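PDB 2II2: alpha-11 giardin from Giardia intestinalis, which binds calcium and belongs to the annexin family of calcium-dependent phospholipid-binding proteins, and probably takes part in parasite attachment and in the cytoskeleton of the ventral disk. Local coordinates for residues Y6-K14 with E39-L50; G278-S286 with R299-L308. All blocks are in the same frame, centred on the assembly; numbering follows the deposited sequence. Where two conformers were deposited one is given.

Contact 1. Residues Y6-K14 with E39-L50; sequences YGDAIPEVK and ELRTQFQDTTGL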
loop_
_atom_site.group_PDB
_atom_site.type_symbol
_atom_site.label_atom_id
_atom_site.label_comp_id
_atom_site.label_asym_id
_atom_site.label_seq_id
_atom_site.Cartn_x
_atom_site.Cartn_y
_atom_site.Cartn_z
ATOM N N TYR A 6 13.884 -26.978 5.963
ATOM C CA TYR A 6 14.520 -25.692 6.322
ATOM C C TYR A 6 15.969 -25.856 6.793
ATOM O O TYR A 6 16.725 -24.875 6.827
ATOM C CB TYR A 6 13.684 -24.980 7.390
ATOM C CG TYR A 6 12.252 -24.724 6.998
ATOM C CD1 TYR A 6 11.212 -25.287 7.728
ATOM C CD2 TYR A 6 11.933 -23.901 5.913
ATOM C CE1 TYR A 6 9.875 -25.062 7.380
ATOM C CE2 TYR A 6 10.598 -23.669 5.554
ATOM C CZ TYR A 6 9.581 -24.245 6.293
ATOM O OH TYR A 6 8.264 -24.023 5.955
ATOM N N GLY A 7 16.353 -27.085 7.146
ATOM C CA GLY A 7 17.681 -27.348 7.680
ATOM C C GLY A 7 18.823 -26.944 6.779
ATOM O O GLY A 7 19.833 -26.466 7.271
ATOM N N ASP A 8 18.680 -27.167 5.471
ATOM C CA ASP A 8 19.703 -26.737 4.521
ATOM C C ASP A 8 19.542 -25.271 4.160
ATOM O O ASP A 8 20.514 -24.560 3.920
ATOM C CB ASP A 8 19.688 -27.586 3.258
ATOM C CG ASP A 8 19.993 -29.039 3.540
ATOM O OD1 ASP A 8 20.925 -29.311 4.334
ATOM O OD2 ASP A 8 19.280 -29.905 2.983
ATOM N N ALA A 9 18.297 -24.821 4.122
ATOM C CA ALA A 9 18.023 -23.460 3.717
ATOM C C ALA A 9 18.524 -22.408 4.704
ATOM O O ALA A 9 18.896 -21.326 4.286
ATOM C CB ALA A 9 16.552 -23.304 3.484
ATOM N N ILE A 10 18.570 -22.733 5.996
ATOM C CA ILE A 10 19.039 -21.779 7.005
ATOM C C ILE A 10 20.504 -21.377 6.801
ATOM O O ILE A 10 20.793 -20.189 6.667
ATOM C CB ILE A 10 18.750 -22.312 8.421
ATOM C CG1 ILE A 10 17.252 -22.177 8.699
ATOM C CG2 ILE A 10 19.511 -21.572 9.478
ATOM C CD1 ILE A 10 16.754 -23.015 9.819
ATOM N N PRO A 11 21.427 -22.358 6.756
ATOM C CA PRO A 11 22.806 -21.959 6.453
ATOM C C PRO A 11 22.961 -21.321 5.062
ATOM O O PRO A 11 23.813 -20.454 4.857
ATOM C CB PRO A 11 23.602 -23.282 6.574
ATOM C CG PRO A 11 22.619 -24.341 6.590
ATOM C CD PRO A 11 21.311 -23.800 7.051
ATOM N N GLU A 12 22.154 -21.777 4.109
ATOM C CA GLU A 12 22.182 -21.224 2.750
ATOM C C GLU A 12 21.913 -19.719 2.761
ATOM O O GLU A 12 22.691 -18.927 2.198
ATOM C CB GLU A 12 21.161 -21.949 1.868
ATOM C CG GLU A 12 21.107 -21.465 0.424
ATOM C CD GLU A 12 20.020 -22.129 -0.391
ATOM O OE1 GLU A 12 19.129 -22.805 0.169
ATOM O OE2 GLU A 12 20.051 -21.948 -1.625
ATOM N N VAL A 13 20.827 -19.320 3.407
ATOM C CA VAL A 13 20.509 -17.902 3.427
ATOM C C VAL A 13 21.417 -17.087 4.360
ATOM O O VAL A 13 21.678 -15.923 4.099
ATOM C CB VAL A 13 19.014 -17.608 3.710
ATOM C CG1 VAL A 13 18.620 -17.949 5.171
ATOM C CG2 VAL A 13 18.661 -16.170 3.368
ATOM N N LYS A 14 21.922 -17.718 5.427
ATOM C CA LYS A 14 22.850 -17.006 6.293
ATOM C C LYS A 14 24.075 -16.610 5.473
ATOM O O LYS A 14 24.571 -15.480 5.562
ATOM C CB LYS A 14 23.221 -17.860 7.509
ATOM C CG LYS A 14 24.091 -17.141 8.515
ATOM C CD LYS A 14 24.248 -17.986 9.772
ATOM C CE LYS A 14 24.979 -17.285 10.899
ATOM N NZ LYS A 14 26.451 -17.191 10.640
ATOM N N GLU A 39 7.592 -19.901 8.997
ATOM C CA GLU A 39 8.274 -21.073 9.586
ATOM C C GLU A 39 9.791 -20.986 9.462
ATOM O O GLU A 39 10.522 -21.308 10.402
ATOM C CB GLU A 39 7.777 -22.372 8.951
ATOM C CG GLU A 39 6.354 -22.725 9.360
ATOM C CD GLU A 39 5.851 -24.053 8.798
ATOM O OE1 GLU A 39 6.387 -24.569 7.781
ATOM O OE2 GLU A 39 4.895 -24.599 9.390
ATOM N N LEU A 40 10.269 -20.553 8.300
ATOM C CA LEU A 40 11.692 -20.439 8.070
ATOM C C LEU A 40 12.291 -19.415 9.039
ATOM O O LEU A 40 13.339 -19.663 9.631
ATOM C CB LEU A 40 11.947 -20.066 6.621
ATOM C CG LEU A 40 13.392 -20.073 6.146
ATOM C CD1 LEU A 40 13.398 -20.340 4.644
ATOM C CD2 LEU A 40 14.094 -18.746 6.436
ATOM N N ARG A 41 11.636 -18.271 9.217
ATOM C CA ARG A 41 12.188 -17.278 10.161
ATOM C C ARG A 41 12.266 -17.844 11.579
ATOM O O ARG A 41 13.225 -17.615 12.305
ATOM C CB ARG A 41 11.375 -15.967 10.145
ATOM C CG ARG A 41 11.469 -15.221 8.849
ATOM C CD ARG A 41 10.859 -13.860 8.959
ATOM N NE ARG A 41 9.421 -13.881 9.156
ATOM C CZ ARG A 41 8.780 -13.376 10.206
ATOM N NH1 ARG A 41 9.435 -12.822 11.219
ATOM N NH2 ARG A 41 7.463 -13.396 10.223
ATOM N N THR A 42 11.249 -18.592 11.969
ATOM C CA THR A 42 11.244 -19.187 13.308
ATOM C C THR A 42 12.397 -20.146 13.517
ATOM O O THR A 42 13.139 -20.057 14.495
ATOM C CB THR A 42 9.906 -19.897 13.579
ATOM O OG1 THR A 42 8.866 -18.919 13.519
ATOM C CG2 THR A 42 9.869 -20.591 14.968
ATOM N N GLN A 43 12.590 -21.020 12.549
ATOM C CA GLN A 43 13.665 -21.994 12.633
ATOM C C GLN A 43 15.030 -21.317 12.510
ATOM O O GLN A 43 15.996 -21.735 13.155
ATOM C CB GLN A 43 13.519 -23.071 11.554
ATOM C CG GLN A 43 12.379 -24.073 11.775
ATOM C CD GLN A 43 12.637 -25.441 11.117
ATOM O OE1 GLN A 43 11.708 -26.225 10.926
ATOM N NE2 GLN A 43 13.891 -25.727 10.787
ATOM N N PHE A 44 15.121 -20.286 11.665
ATOM C CA PHE A 44 16.369 -19.549 11.497
ATOM C C PHE A 44 16.838 -19.008 12.839
ATOM O O PHE A 44 18.027 -19.155 13.208
ATOM C CB PHE A 44 16.182 -18.416 10.495
ATOM C CG PHE A 44 17.425 -17.645 10.207
ATOM C CD1 PHE A 44 18.226 -17.949 9.097
ATOM C CD2 PHE A 44 17.788 -16.579 11.020
ATOM C CE1 PHE A 44 19.375 -17.218 8.819
ATOM C CE2 PHE A 44 18.945 -15.852 10.741
ATOM C CZ PHE A 44 19.741 -16.179 9.639
ATOM N N GLN A 45 15.904 -18.443 13.602
ATOM C CA GLN A 45 16.292 -17.858 14.880
ATOM C C GLN A 45 16.632 -18.945 15.907
ATOM O O GLN A 45 17.583 -18.816 16.663
ATOM C CB GLN A 45 15.200 -16.920 15.384
ATOM C CG GLN A 45 15.485 -16.266 16.720
ATOM C CD GLN A 45 14.615 -15.037 16.954
ATOM O OE1 GLN A 45 13.723 -14.735 16.168
ATOM N NE2 GLN A 45 14.888 -14.313 18.027
ATOM N N ASP A 46 15.848 -20.016 15.920
ATOM C CA ASP A 46 16.133 -21.148 16.828
ATOM C C ASP A 46 17.522 -21.710 16.577
ATOM O O ASP A 46 18.255 -21.993 17.520
ATOM C CB ASP A 46 15.107 -22.265 16.669
ATOM C CG ASP A 46 15.366 -23.430 17.611
ATOM O OD1 ASP A 46 15.182 -23.258 18.836
ATOM O OD2 ASP A 46 15.776 -24.491 17.099
ATOM N N THR A 47 17.882 -21.864 15.310
ATOM C CA THR A 47 19.160 -22.479 14.934
ATOM C C THR A 47 20.353 -21.525 15.121
ATOM O O THR A 47 21.400 -21.928 15.655
ATOM C CB THR A 47 19.088 -22.963 13.469
ATOM O OG1 THR A 47 18.101 -23.999 13.352
ATOM C CG2 THR A 47 20.430 -23.477 12.959
ATOM N N THR A 48 20.192 -20.268 14.695
ATOM C CA THR A 48 21.334 -19.363 14.603
ATOM C C THR A 48 21.465 -18.415 15.771
ATOM O O THR A 48 22.517 -17.809 15.951
ATOM C CB THR A 48 21.257 -18.484 13.346
ATOM O OG1 THR A 48 20.193 -17.531 13.501
ATOM C CG2 THR A 48 21.034 -19.360 12.083
ATOM N N GLY A 49 20.382 -18.222 16.516
ATOM C CA GLY A 49 20.350 -17.216 17.585
ATOM C C GLY A 49 20.042 -15.797 17.099
ATOM O O GLY A 49 20.005 -14.856 17.902
ATOM N N LEU A 50 19.832 -15.630 15.789
ATOM C CA LEU A 50 19.627 -14.324 15.161
ATOM C C LEU A 50 18.193 -14.201 14.695
ATOM O O LEU A 50 17.673 -15.091 14.018
ATOM C CB LEU A 50 20.549 -14.171 13.946
ATOM C CG LEU A 50 22.046 -14.393 14.184
ATOM C CD1 LEU A 50 22.801 -14.664 12.895
ATOM C CD2 LEU A 50 22.649 -13.232 14.957
#
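Ile10 enters a hole formed by Gln43, Phe44, Thr47 and Thr48, a knob-into-hole packing between helices 9-18 and 34-48 of this all-helical annexin. The axes of segments 9-14 and 39-48 cross at -83°, almost perpendicular, with Ile10 as the knob. Apolar contacts start with its two branches: Ile10 CD1 reaches the backbone, 3.6 Å from Gln43 C, while Ile10 CG2 meets Thr48 CG2 at 3.7 Å. Phe44 has CG anti to its backbone N (chi1 -177°), which turns the ring toward helix 9-18; there Val13 CG1 approaches Phe44 CE1 obliquely to 3.8 Å. Phe52 adds an edge-to-face contact to this ring, and Phe28 of helix 22-29 covers Val13 and Leu40. The Val13 side chain is about 9 Å from that of Ile60, a residue of a calcium site seen in this protein, with no calcium bound there in this model.

The aromatic and polar contacts of the N-terminal end centre on Tyr6, whose ring sets one face against Leu40, Tyr6 CD2 being 3.9 Å from Leu40 CB. Its hydroxyl donates to Glu39 OE1 at 2.7 Å, using the anti lone pair of a carboxylate turned 87° from the ring. At the C-terminal end of helix 34-48, Thr48 OG1 donates to Phe44 O, and Leu50 N makes an ST turn by donating to Thr48 OG1 at 3.0 Å.

Contact 2. Residues G278-S286 with R299-L308; sequences GVMRDDILS and RDACLMFWKL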
loop_
_atom_site.group_PDB
_atom_site.type_symbol
_atom_site.label_atom_id
_atom_site.label_comp_id
_atom_site.label_asym_id
_atom_site.label_seq_id
_atom_site.Cartn_x
_atom_site.Cartn_y
_atom_site.Cartn_z
ATOM N N GLY A 278 -0.595 -0.023 -18.588
ATOM C CA GLY A 278 0.477 -0.689 -19.278
ATOM C C GLY A 278 0.543 -2.101 -18.801
ATOM O O GLY A 278 -0.324 -2.564 -18.046
ATOM N N VAL A 279 1.551 -2.805 -19.277
ATOM C CA VAL A 279 1.793 -4.154 -18.838
ATOM C C VAL A 279 2.657 -4.028 -17.583
ATOM O O VAL A 279 3.777 -3.501 -17.641
ATOM C CB VAL A 279 2.500 -4.993 -19.927
ATOM C CG1 VAL A 279 2.739 -6.393 -19.422
ATOM C CG2 VAL A 279 1.653 -5.044 -21.220
ATOM N N MET A 280 2.145 -4.481 -16.430
ATOM C CA MET A 280 2.873 -4.272 -15.175
ATOM C C MET A 280 4.287 -4.829 -15.227
ATOM O O MET A 280 5.216 -4.175 -14.785
ATOM C CB MET A 280 2.092 -4.855 -13.999
ATOM C CG MET A 280 2.601 -4.407 -12.645
ATOM S SD MET A 280 1.476 -5.002 -11.342
ATOM C CE MET A 280 2.515 -4.741 -9.903
ATOM N N ARG A 281 4.450 -6.046 -15.742
ATOM C CA ARG A 281 5.770 -6.627 -15.863
ATOM C C ARG A 281 6.699 -5.733 -16.686
ATOM O O ARG A 281 7.828 -5.478 -16.290
ATOM C CB ARG A 281 5.678 -8.023 -16.479
ATOM C CG ARG A 281 7.029 -8.642 -16.826
ATOM C CD ARG A 281 6.914 -9.994 -17.543
ATOM N NE ARG A 281 6.327 -11.024 -16.694
ATOM C CZ ARG A 281 5.270 -11.766 -17.015
ATOM N NH1 ARG A 281 4.662 -11.616 -18.192
ATOM N NH2 ARG A 281 4.836 -12.673 -16.161
ATOM N N ASP A 282 6.218 -5.276 -17.834
ATOM C CA ASP A 282 7.046 -4.453 -18.716
ATOM C C ASP A 282 7.407 -3.104 -18.078
ATOM O O ASP A 282 8.511 -2.587 -18.255
ATOM C CB ASP A 282 6.344 -4.210 -20.059
ATOM C CG ASP A 282 6.024 -5.512 -20.820
ATOM O OD1 ASP A 282 6.563 -6.592 -20.482
ATOM O OD2 ASP A 282 5.217 -5.429 -21.772
ATOM N N ASP A 283 6.473 -2.526 -17.334
ATOM C CA ASP A 283 6.717 -1.239 -16.720
ATOM C C ASP A 283 7.660 -1.318 -15.524
ATOM O O ASP A 283 8.458 -0.404 -15.286
ATOM C CB ASP A 283 5.419 -0.565 -16.331
ATOM C CG ASP A 283 4.663 -0.002 -17.525
ATOM O OD1 ASP A 283 5.109 -0.166 -18.683
ATOM O OD2 ASP A 283 3.609 0.617 -17.270
ATOM N N ILE A 284 7.620 -2.415 -14.779
ATOM C CA ILE A 284 8.605 -2.609 -13.731
ATOM C C ILE A 284 10.008 -2.656 -14.353
ATOM O O ILE A 284 10.943 -2.000 -13.874
ATOM C CB ILE A 284 8.288 -3.891 -12.914
ATOM C CG1 ILE A 284 7.030 -3.672 -12.037
ATOM C CG2 ILE A 284 9.469 -4.254 -12.047
ATOM C CD1 ILE A 284 6.363 -4.954 -11.509
ATOM N N LEU A 285 10.140 -3.417 -15.440
ATOM C CA LEU A 285 11.406 -3.542 -16.157
ATOM C C LEU A 285 11.893 -2.198 -16.671
ATOM O O LEU A 285 13.082 -1.854 -16.543
ATOM C CB LEU A 285 11.259 -4.526 -17.334
ATOM C CG LEU A 285 11.198 -6.030 -17.004
ATOM C CD1 LEU A 285 10.734 -6.856 -18.205
ATOM C CD2 LEU A 285 12.542 -6.531 -16.510
ATOM N N SER A 286 10.986 -1.424 -17.268
ATOM C CA SER A 286 11.357 -0.141 -17.866
ATOM C C SER A 286 11.671 0.914 -16.830
ATOM O O SER A 286 12.639 1.666 -16.975
ATOM C CB SER A 286 10.234 0.384 -18.759
ATOM O OG SER A 286 10.034 -0.456 -19.870
ATOM N N ARG A 299 14.406 -3.864 -8.978
ATOM C CA ARG A 299 13.555 -4.357 -10.071
ATOM C C ARG A 299 13.356 -5.871 -10.005
ATOM O O ARG A 299 12.230 -6.373 -10.136
ATOM C CB ARG A 299 14.161 -3.929 -11.410
ATOM C CG ARG A 299 13.499 -4.458 -12.676
ATOM C CD ARG A 299 14.322 -4.038 -13.900
ATOM N NE ARG A 299 15.571 -4.789 -13.999
ATOM C CZ ARG A 299 16.771 -4.306 -13.703
ATOM N NH1 ARG A 299 16.923 -3.041 -13.310
ATOM N NH2 ARG A 299 17.851 -5.079 -13.825
ATOM N N ASP A 300 14.450 -6.599 -9.827
ATOM C CA ASP A 300 14.369 -8.040 -9.770
ATOM C C ASP A 300 13.625 -8.548 -8.540
ATOM O O ASP A 300 12.845 -9.501 -8.631
ATOM C CB ASP A 300 15.768 -8.641 -9.849
ATOM C CG ASP A 300 16.368 -8.520 -11.242
ATOM O OD1 ASP A 300 15.618 -8.527 -12.244
ATOM O OD2 ASP A 300 17.602 -8.399 -11.342
ATOM N N ALA A 301 13.824 -7.887 -7.409
ATOM C CA ALA A 301 13.052 -8.228 -6.222
ATOM C C ALA A 301 11.564 -8.008 -6.456
ATOM O O ALA A 301 10.742 -8.830 -6.044
ATOM C CB ALA A 301 13.520 -7.409 -5.032
ATOM N N CYS A 302 11.237 -6.877 -7.067
ATOM C CA CYS A 302 9.858 -6.497 -7.330
ATOM C C CYS A 302 9.192 -7.516 -8.256
ATOM O O CYS A 302 8.094 -7.997 -7.976
ATOM C CB CYS A 302 9.852 -5.095 -7.936
ATOM S SG CYS A 302 8.202 -4.418 -8.227
ATOM N N LEU A 303 9.844 -7.852 -9.371
ATOM C CA LEU A 303 9.300 -8.874 -10.272
ATOM C C LEU A 303 9.064 -10.218 -9.562
ATOM O O LEU A 303 8.037 -10.892 -9.744
ATOM C CB LEU A 303 10.216 -9.054 -11.471
ATOM C CG LEU A 303 10.299 -7.884 -12.450
ATOM C CD1 LEU A 303 11.467 -8.138 -13.389
ATOM C CD2 LEU A 303 9.008 -7.642 -13.253
ATOM N N MET A 304 10.047 -10.612 -8.753
ATOM C CA MET A 304 9.918 -11.847 -7.996
ATOM C C MET A 304 8.715 -11.800 -7.072
ATOM O O MET A 304 7.935 -12.768 -7.048
ATOM C CB MET A 304 11.228 -12.159 -7.253
ATOM C CG MET A 304 11.214 -13.413 -6.395
ATOM S SD MET A 304 10.438 -13.221 -4.766
ATOM C CE MET A 304 11.522 -11.988 -4.016
ATOM N N PHE A 305 8.564 -10.736 -6.294
ATOM C CA PHE A 305 7.465 -10.714 -5.347
ATOM C C PHE A 305 6.094 -10.712 -6.036
ATOM O O PHE A 305 5.126 -11.257 -5.488
ATOM C CB PHE A 305 7.582 -9.536 -4.382
ATOM C CG PHE A 305 8.483 -9.772 -3.203
ATOM C CD1 PHE A 305 9.573 -8.928 -2.953
ATOM C CD2 PHE A 305 8.208 -10.785 -2.290
ATOM C CE1 PHE A 305 10.397 -9.140 -1.849
ATOM C CE2 PHE A 305 9.027 -11.025 -1.184
ATOM C CZ PHE A 305 10.131 -10.175 -0.955
ATOM N N TRP A 306 6.007 -10.136 -7.224
ATOM C CA TRP A 306 4.748 -10.086 -7.947
ATOM C C TRP A 306 4.549 -11.274 -8.864
ATOM O O TRP A 306 3.525 -11.357 -9.538
ATOM C CB TRP A 306 4.659 -8.794 -8.770
ATOM C CG TRP A 306 4.351 -7.606 -7.955
ATOM C CD1 TRP A 306 5.187 -6.565 -7.640
ATOM C CD2 TRP A 306 3.094 -7.313 -7.336
ATOM N NE1 TRP A 306 4.527 -5.654 -6.850
ATOM C CE2 TRP A 306 3.245 -6.111 -6.628
ATOM C CE3 TRP A 306 1.857 -7.969 -7.300
ATOM C CZ2 TRP A 306 2.194 -5.531 -5.908
ATOM C CZ3 TRP A 306 0.817 -7.401 -6.579
ATOM C CH2 TRP A 306 1.002 -6.209 -5.889
ATOM N N LYS A 307 5.509 -12.207 -8.888
ATOM C CA LYS A 307 5.384 -13.406 -9.765
ATOM C C LYS A 307 5.294 -13.001 -11.231
ATOM O O LYS A 307 4.542 -13.596 -12.016
ATOM C CB LYS A 307 4.248 -14.348 -9.335
ATOM C CG LYS A 307 4.490 -14.927 -7.967
ATOM C CD LYS A 307 3.498 -16.029 -7.649
ATOM C CE LYS A 307 3.845 -16.672 -6.321
ATOM N NZ LYS A 307 2.806 -17.677 -5.948
ATOM N N LEU A 308 6.101 -12.012 -11.589
ATOM C CA LEU A 308 6.167 -11.504 -12.955
ATOM C C LEU A 308 7.557 -11.683 -13.560
ATOM O O LEU A 308 7.863 -11.051 -14.587
ATOM C CB LEU A 308 5.784 -10.028 -12.966
ATOM C CG LEU A 308 4.367 -9.651 -12.523
ATOM C CD1 LEU A 308 4.237 -8.123 -12.459
ATOM C CD2 LEU A 308 3.318 -10.265 -13.460
HETATM O O HOH W 1 5.439 -14.740 -14.295
#
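Ile284 meets Cys302, Leu303 and Leu308 in the apolar middle of an antiparallel helical hairpin, in which segments 280-286 and 299-306 run at 164° with their axes 9.7 Å apart. Both segments belong to the annexin domain at the C-terminal end of the chain.

The tightly packed side is apolar. Ile284 sends its two branches different ways: CG2 packs on Leu303 CD2 at 3.6 Å, and CD1 lies between Cys302 SG and Leu308 CD1, 3.9 Å from the latter. Beside it, Met280 runs out extended, CG anti to the backbone N (chi1 -166°), and puts its methyl over one face of the indole: Met280 CE is 3.6 Å from the centroid of the five-membered ring of Trp306 and 9° off the normal, a CH-pi contact. The sulfur stands farther off, above the six-membered ring, as a longer Met-aromatic contact. Trp306 NE1 is hydrogen-bonded to Thr260 OG1, which helps fix the indole, and Phe240 of helix 232-244 meets its ring edge-to-face.

The outer side is more exposed and partly polar. Leu285 CD2 touches Leu303 CD1 at 3.7 Å, and the aliphatic part of Arg299 crosses Leu285 while its NH1 is hydrogen-bonded to Phe288 O. Arg281 bends at chi3, bringing NE to 2.6 Å from Leu308 O; the acceptor lies in the guanidinium plane, but the donor stands above the carbonyl plane. A water donates to Lys307 O at 2.7 Å and accepts a weak bond from Arg281 NH2.

Lys307 leaves the helix with positive phi in a Schellman motif. Thus one guanidinium holds Leu308 O directly and reaches Lys307 O through a water, by a weak bond, just past the helix end, where the helix dipole would probably reinforce the attraction for its positive charge.

Contact 1 and contact 2 join different helix pairs, follow one another along the chain and do not touch: their centres are 28 Å apart and their nearest atoms about 11 Å. Contact 1 lies peripherally, 29 Å from the centre of the chain, and is partly buried; contact 2, at 16 Å, is the more buried. Crossing geometry separates them too, near-perpendicular in 6-14/39-50 and near-antiparallel in 278-286/299-308. Each has an isoleucine in its apolar middle, but the polar chemistry differs: a tyrosine-carboxylate bond between side chains in contact 1, an arginine hydrogen-bonded to a backbone carbonyl in contact 2. Helix 22-29 packs against both helix 9-18 and helix 298-306, connecting their surroundings.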